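Local coordinates for tubulin binding cofactor C (PDB 5AJ8), which probably acts as a tubulin-folding chaperone, the chain here being the C-terminal domain of a Leishmania major member of the TBCC family, at residues L65-W78 and T82-Y96. The protein carries 1 engineered substitution. Residues are numbered along the deposited sequence; the frame is centred on the assembly and turned at random.
Sequences LRLKGCTNLDMYVW and TPIIEECDAMRFGPY. Engineered in segment 65-78: Met75 (natural residue Leu).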
loop_
_atom_site.group_PDB
_atom_site.type_symbol
_atom_site.label_atom_id
_atom_site.label_comp_id
_atom_site.label_asym_id
_atom_site.label_seq_id
_atom_site.Cartn_x
_atom_site.Cartn_y
_atom_site.Cartn_z
ATOM N N LEU A 65 6.096 1.331 5.867
ATOM C CA LEU A 65 4.829 1.964 5.560
ATOM C C LEU A 65 4.415 2.842 6.733
ATOM O O LEU A 65 4.357 2.377 7.862
ATOM C CB LEU A 65 3.733 0.940 5.272
ATOM C CG LEU A 65 2.328 1.473 4.948
ATOM C CD1 LEU A 65 2.335 2.432 3.779
ATOM C CD2 LEU A 65 1.348 0.340 4.662
ATOM N N ARG A 66 4.180 4.118 6.468
ATOM C CA ARG A 66 3.674 5.013 7.506
ATOM C C ARG A 66 2.481 5.829 7.015
ATOM O O ARG A 66 2.497 6.393 5.927
ATOM C CB ARG A 66 4.779 5.927 8.030
ATOM C CG ARG A 66 4.292 6.861 9.137
ATOM C CD ARG A 66 5.382 7.184 10.145
ATOM N NE ARG A 66 4.917 8.033 11.254
ATOM C CZ ARG A 66 5.624 8.260 12.363
ATOM N NH1 ARG A 66 6.817 7.686 12.548
ATOM N NH2 ARG A 66 5.160 9.071 13.290
ATOM N N LEU A 67 1.457 5.899 7.839
ATOM C CA LEU A 67 0.259 6.676 7.516
ATOM C C LEU A 67 -0.046 7.705 8.615
ATOM O O LEU A 67 0.014 7.397 9.803
ATOM C CB LEU A 67 -0.940 5.765 7.298
ATOM C CG LEU A 67 -0.836 4.822 6.093
ATOM C CD1 LEU A 67 -0.532 3.419 6.563
ATOM C CD2 LEU A 67 -2.129 4.817 5.311
ATOM N N LYS A 68 -0.379 8.921 8.202
ATOM C CA LYS A 68 -0.668 9.997 9.141
ATOM C C LYS A 68 -1.922 10.748 8.699
ATOM O O LYS A 68 -2.031 11.151 7.559
ATOM C CB LYS A 68 0.496 10.978 9.246
ATOM C CG LYS A 68 0.210 12.132 10.188
ATOM C CD LYS A 68 1.443 12.956 10.503
ATOM C CE LYS A 68 1.112 14.011 11.547
ATOM N NZ LYS A 68 2.276 14.911 11.766
ATOM N N GLY A 69 -2.847 10.944 9.621
ATOM C CA GLY A 69 -4.035 11.750 9.358
ATOM C C GLY A 69 -4.951 11.157 8.310
ATOM O O GLY A 69 -5.604 11.904 7.592
ATOM N N CYS A 70 -5.022 9.830 8.240
ATOM C CA CYS A 70 -5.865 9.140 7.256
ATOM C C CYS A 70 -7.135 8.521 7.897
ATOM O O CYS A 70 -7.101 8.080 9.021
ATOM C CB CYS A 70 -5.053 8.046 6.555
ATOM S SG CYS A 70 -3.619 8.644 5.596
ATOM N N THR A 71 -8.230 8.490 7.148
ATOM C CA THR A 71 -9.487 7.923 7.622
ATOM C C THR A 71 -10.127 7.060 6.531
ATOM O O THR A 71 -10.093 7.429 5.359
ATOM C CB THR A 71 -10.421 9.047 8.114
ATOM O OG1 THR A 71 -11.751 8.547 8.323
ATOM C CG2 THR A 71 -10.455 10.171 7.119
ATOM N N ASN A 72 -10.656 5.887 6.906
ATOM C CA ASN A 72 -11.372 5.001 5.968
ATOM C C ASN A 72 -10.523 4.592 4.760
ATOM O O ASN A 72 -10.934 4.742 3.612
ATOM C CB ASN A 72 -12.702 5.624 5.496
ATOM C CG ASN A 72 -13.731 5.716 6.605
ATOM O OD1 ASN A 72 -14.496 4.792 6.850
ATOM N ND2 ASN A 72 -13.773 6.838 7.251
ATOM N N LEU A 73 -9.319 4.106 5.038
ATOM C CA LEU A 73 -8.427 3.525 4.020
ATOM C C LEU A 73 -8.466 2.011 4.152
ATOM O O LEU A 73 -8.367 1.483 5.261
ATOM C CB LEU A 73 -6.987 3.994 4.207
ATOM C CG LEU A 73 -6.577 5.453 3.976
ATOM C CD1 LEU A 73 -5.173 5.638 3.463
ATOM C CD2 LEU A 73 -7.554 6.180 3.082
ATOM N N ASP A 74 -8.687 1.314 3.034
ATOM C CA ASP A 74 -8.487 -0.136 3.006
ATOM C C ASP A 74 -7.091 -0.342 2.439
ATOM O O ASP A 74 -6.825 0.036 1.287
ATOM C CB ASP A 74 -9.545 -0.867 2.183
ATOM C CG ASP A 74 -10.923 -0.902 2.860
ATOM O OD1 ASP A 74 -11.034 -0.593 4.066
ATOM O OD2 ASP A 74 -11.918 -1.203 2.142
HETATM N N MSE A 75 -6.189 -0.878 3.259
HETATM C CA MSE A 75 -4.753 -0.987 2.917
HETATM C C MSE A 75 -4.401 -2.427 2.619
HETATM O O MSE A 75 -4.423 -3.270 3.527
HETATM C CB MSE A 75 -3.900 -0.510 4.114
HETATM C CG MSE A 75 -4.043 0.932 4.582
HETATM SE SE MSE A 75 -3.730 2.219 3.144
HETATM C CE MSE A 75 -1.906 1.573 2.748
ATOM N N TYR A 76 -4.045 -2.734 1.365
ATOM C CA TYR A 76 -3.613 -4.069 0.952
ATOM C C TYR A 76 -2.095 -4.080 0.802
ATOM O O TYR A 76 -1.534 -3.547 -0.165
ATOM C CB TYR A 76 -4.312 -4.485 -0.349
ATOM C CG TYR A 76 -5.829 -4.577 -0.206
ATOM C CD1 TYR A 76 -6.645 -3.462 -0.386
ATOM C CD2 TYR A 76 -6.428 -5.764 0.139
ATOM C CE1 TYR A 76 -8.038 -3.550 -0.253
ATOM C CE2 TYR A 76 -7.795 -5.871 0.278
ATOM C CZ TYR A 76 -8.597 -4.764 0.085
ATOM O OH TYR A 76 -9.964 -4.906 0.253
ATOM N N VAL A 77 -1.434 -4.693 1.771
ATOM C CA VAL A 77 -0.078 -4.374 2.102
ATOM C C VAL A 77 0.848 -5.609 2.136
ATOM O O VAL A 77 0.504 -6.646 2.717
ATOM C CB VAL A 77 -0.064 -3.677 3.497
ATOM C CG1 VAL A 77 1.348 -3.501 4.024
ATOM C CG2 VAL A 77 -0.772 -2.341 3.418
ATOM N N TRP A 78 2.029 -5.466 1.534
ATOM C CA TRP A 78 3.151 -6.389 1.759
ATOM C C TRP A 78 4.317 -5.518 2.213
ATOM O O TRP A 78 4.907 -4.785 1.420
ATOM C CB TRP A 78 3.504 -7.176 0.492
ATOM C CG TRP A 78 4.417 -8.408 0.714
ATOM C CD1 TRP A 78 5.518 -8.503 1.526
ATOM C CD2 TRP A 78 4.281 -9.687 0.083
ATOM N NE1 TRP A 78 6.054 -9.769 1.449
ATOM C CE2 TRP A 78 5.316 -10.510 0.564
ATOM C CE3 TRP A 78 3.353 -10.222 -0.813
ATOM C CZ2 TRP A 78 5.462 -11.846 0.158
ATOM C CZ3 TRP A 78 3.488 -11.536 -1.214
ATOM C CH2 TRP A 78 4.527 -12.341 -0.723
ATOM N N THR A 82 6.526 -3.722 10.338
ATOM C CA THR A 82 5.186 -3.387 10.805
ATOM C C THR A 82 4.736 -1.956 10.371
ATOM O O THR A 82 5.404 -0.992 10.647
ATOM C CB THR A 82 5.127 -3.565 12.334
ATOM O OG1 THR A 82 5.324 -4.950 12.628
ATOM C CG2 THR A 82 3.791 -3.124 12.883
ATOM N N PRO A 83 3.621 -1.837 9.647
ATOM C CA PRO A 83 3.092 -0.505 9.327
ATOM C C PRO A 83 2.832 0.327 10.571
ATOM O O PRO A 83 2.426 -0.225 11.610
ATOM C CB PRO A 83 1.782 -0.821 8.593
ATOM C CG PRO A 83 2.010 -2.175 7.987
ATOM C CD PRO A 83 2.852 -2.907 8.990
ATOM N N ILE A 84 3.126 1.624 10.494
ATOM C CA ILE A 84 2.894 2.568 11.591
ATOM C C ILE A 84 1.747 3.496 11.193
ATOM O O ILE A 84 1.758 4.059 10.096
ATOM C CB ILE A 84 4.160 3.415 11.898
ATOM C CG1 ILE A 84 5.313 2.516 12.366
ATOM C CG2 ILE A 84 3.869 4.446 12.972
ATOM C CD1 ILE A 84 6.644 3.220 12.571
ATOM N N ILE A 85 0.784 3.692 12.087
ATOM C CA ILE A 85 -0.224 4.727 11.876
ATOM C C ILE A 85 -0.192 5.770 12.980
ATOM O O ILE A 85 0.303 5.519 14.081
ATOM C CB ILE A 85 -1.643 4.152 11.732
ATOM C CG1 ILE A 85 -2.088 3.391 12.979
ATOM C CG2 ILE A 85 -1.714 3.244 10.523
ATOM C CD1 ILE A 85 -3.550 2.978 12.941
ATOM N N GLU A 86 -0.704 6.948 12.649
ATOM C CA GLU A 86 -0.703 8.095 13.536
ATOM C C GLU A 86 -1.863 9.021 13.180
ATOM O O GLU A 86 -1.961 9.475 12.040
ATOM C CB GLU A 86 0.604 8.871 13.397
ATOM C CG GLU A 86 0.724 10.022 14.371
ATOM C CD GLU A 86 1.952 10.893 14.158
ATOM O OE1 GLU A 86 2.751 10.629 13.221
ATOM O OE2 GLU A 86 2.116 11.851 14.957
ATOM N N GLU A 87 -2.735 9.304 14.149
ATOM C CA GLU A 87 -3.941 10.098 13.886
ATOM C C GLU A 87 -4.748 9.512 12.699
ATOM O O GLU A 87 -5.153 10.240 11.793
ATOM C CB GLU A 87 -3.561 11.569 13.662
ATOM C CG GLU A 87 -3.192 12.281 14.969
ATOM C CD GLU A 87 -2.321 13.525 14.794
ATOM O OE1 GLU A 87 -2.145 14.026 13.662
ATOM O OE2 GLU A 87 -1.775 14.004 15.810
ATOM N N CYS A 88 -4.931 8.186 12.709
ATOM C CA CYS A 88 -5.706 7.480 11.691
ATOM C C CYS A 88 -6.891 6.801 12.345
ATOM O O CYS A 88 -6.879 6.519 13.542
ATOM C CB CYS A 88 -4.857 6.451 10.952
ATOM S SG CYS A 88 -3.521 7.131 9.959
ATOM N N ASP A 89 -7.919 6.526 11.560
ATOM C CA ASP A 89 -9.098 5.826 12.087
ATOM C C ASP A 89 -9.812 5.144 10.947
ATOM O O ASP A 89 -9.711 5.590 9.825
ATOM C CB ASP A 89 -10.054 6.805 12.795
ATOM C CG ASP A 89 -11.155 6.088 13.623
ATOM O OD1 ASP A 89 -10.877 5.165 14.427
ATOM O OD2 ASP A 89 -12.329 6.477 13.474
ATOM N N ALA A 90 -10.527 4.073 11.270
ATOM C CA ALA A 90 -11.296 3.278 10.320
ATOM C C ALA A 90 -10.350 2.744 9.254
ATOM O O ALA A 90 -10.634 2.809 8.050
ATOM C CB ALA A 90 -12.457 4.089 9.721
HETATM N N MSE A 91 -9.226 2.216 9.722
HETATM C CA MSE A 91 -8.210 1.629 8.847
HETATM C C MSE A 91 -8.459 0.145 8.830
HETATM O O MSE A 91 -8.694 -0.472 9.883
HETATM C CB MSE A 91 -6.804 1.925 9.320
HETATM C CG MSE A 91 -6.493 3.397 9.617
HETATM SE SE MSE A 91 -6.700 4.507 8.031
HETATM C CE MSE A 91 -5.032 3.956 7.161
ATOM N N ARG A 92 -8.451 -0.451 7.641
ATOM C CA ARG A 92 -8.585 -1.900 7.531
ATOM C C ARG A 92 -7.453 -2.457 6.661
ATOM O O ARG A 92 -7.173 -1.918 5.575
ATOM C CB ARG A 92 -9.937 -2.269 6.913
ATOM C CG ARG A 92 -11.116 -1.627 7.637
ATOM C CD ARG A 92 -12.443 -2.255 7.234
ATOM N NE ARG A 92 -12.662 -2.127 5.796
ATOM C CZ ARG A 92 -13.679 -2.668 5.146
ATOM N NH1 ARG A 92 -14.565 -3.404 5.789
ATOM N NH2 ARG A 92 -13.827 -2.466 3.833
ATOM N N PHE A 93 -6.841 -3.529 7.123
ATOM C CA PHE A 93 -5.651 -4.107 6.479
ATOM C C PHE A 93 -5.852 -5.487 5.902
ATOM O O PHE A 93 -6.417 -6.374 6.522
ATOM C CB PHE A 93 -4.473 -4.142 7.452
ATOM C CG PHE A 93 -3.900 -2.787 7.733
ATOM C CD1 PHE A 93 -4.518 -1.941 8.613
ATOM C CD2 PHE A 93 -2.743 -2.370 7.095
ATOM C CE1 PHE A 93 -3.995 -0.692 8.871
ATOM C CE2 PHE A 93 -2.220 -1.120 7.320
ATOM C CZ PHE A 93 -2.848 -0.272 8.210
ATOM N N GLY A 94 -5.339 -5.644 4.697
ATOM C CA GLY A 94 -5.385 -6.888 3.961
ATOM C C GLY A 94 -4.049 -7.113 3.270
ATOM O O GLY A 94 -3.130 -6.280 3.372
ATOM N N PRO A 95 -3.925 -8.252 2.583
ATOM C CA PRO A 95 -2.724 -8.609 1.843
ATOM C C PRO A 95 -2.677 -8.073 0.400
ATOM O O PRO A 95 -3.713 -7.976 -0.297
ATOM C CB PRO A 95 -2.809 -10.125 1.821
ATOM C CG PRO A 95 -4.279 -10.385 1.653
ATOM C CD PRO A 95 -4.934 -9.332 2.536
ATOM N N TYR A 96 -1.459 -7.780 -0.037
ATOM C CA TYR A 96 -1.156 -7.237 -1.377
ATOM C C TYR A 96 -1.588 -8.187 -2.508
ATOM O O TYR A 96 -1.902 -7.755 -3.631
ATOM C CB TYR A 96 0.353 -6.989 -1.436
ATOM C CG TYR A 96 0.928 -6.266 -2.627
ATOM C CD1 TYR A 96 0.528 -4.972 -2.951
ATOM C CD2 TYR A 96 1.915 -6.859 -3.398
ATOM C CE1 TYR A 96 1.093 -4.288 -4.001
ATOM C CE2 TYR A 96 2.489 -6.186 -4.455
ATOM C CZ TYR A 96 2.075 -4.900 -4.755
ATOM O OH TYR A 96 2.650 -4.227 -5.799
HETATM O O HOH W 1 6.858 0.003 8.411
HETATM O O HOH W 2 -11.411 1.543 5.791
HETATM O O HOH W 3 0.833 -9.214 1.933
#
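Met91, a selenomethionine, bends at chi2 and chi3 inside the coil, bringing CE onto the preceding coil, within 3.5 Å of Leu67 CD2 and 3.5 Å of Leu73 CB. Beside it, Met75, an engineered residue also present as selenomethionine, lays CB over one face of the Phe93 ring in a CH-pi contact, 4.0 Å from the centroid. Where both chains pass from one sheet to the other, Cys88 SG, anti to its carbonyl carbon (chi1 -65°), accepts a hydrogen bond from Cys70 N at 3.5 Å.

Charges pair on the outer surfaces. Arg92 grips Asp74 side-on, NE to OD1 and NH2 to OD2, both bonds 2.8 Å and close to the guanidinium plane, although OD1 is met from above the carboxylate. On the other sheet, in one of two conformers of Glu86, its OE1 takes a less certain salt bridge from Arg66 NH2 at 2.9 Å, while Ile84 CG2 lies over one guanidinium face.

Backbone bonds join strand 65-68 to 84-86 and 73-78 to 91-95, parallel and in register; strands 47-51 and 56-62 extend the two sheets beside 65-68 and 73-78. Such stacked coils, each giving one strand to either sheet around an apolar core, form the parallel beta-helix of the C-CAP/cofactor C domain.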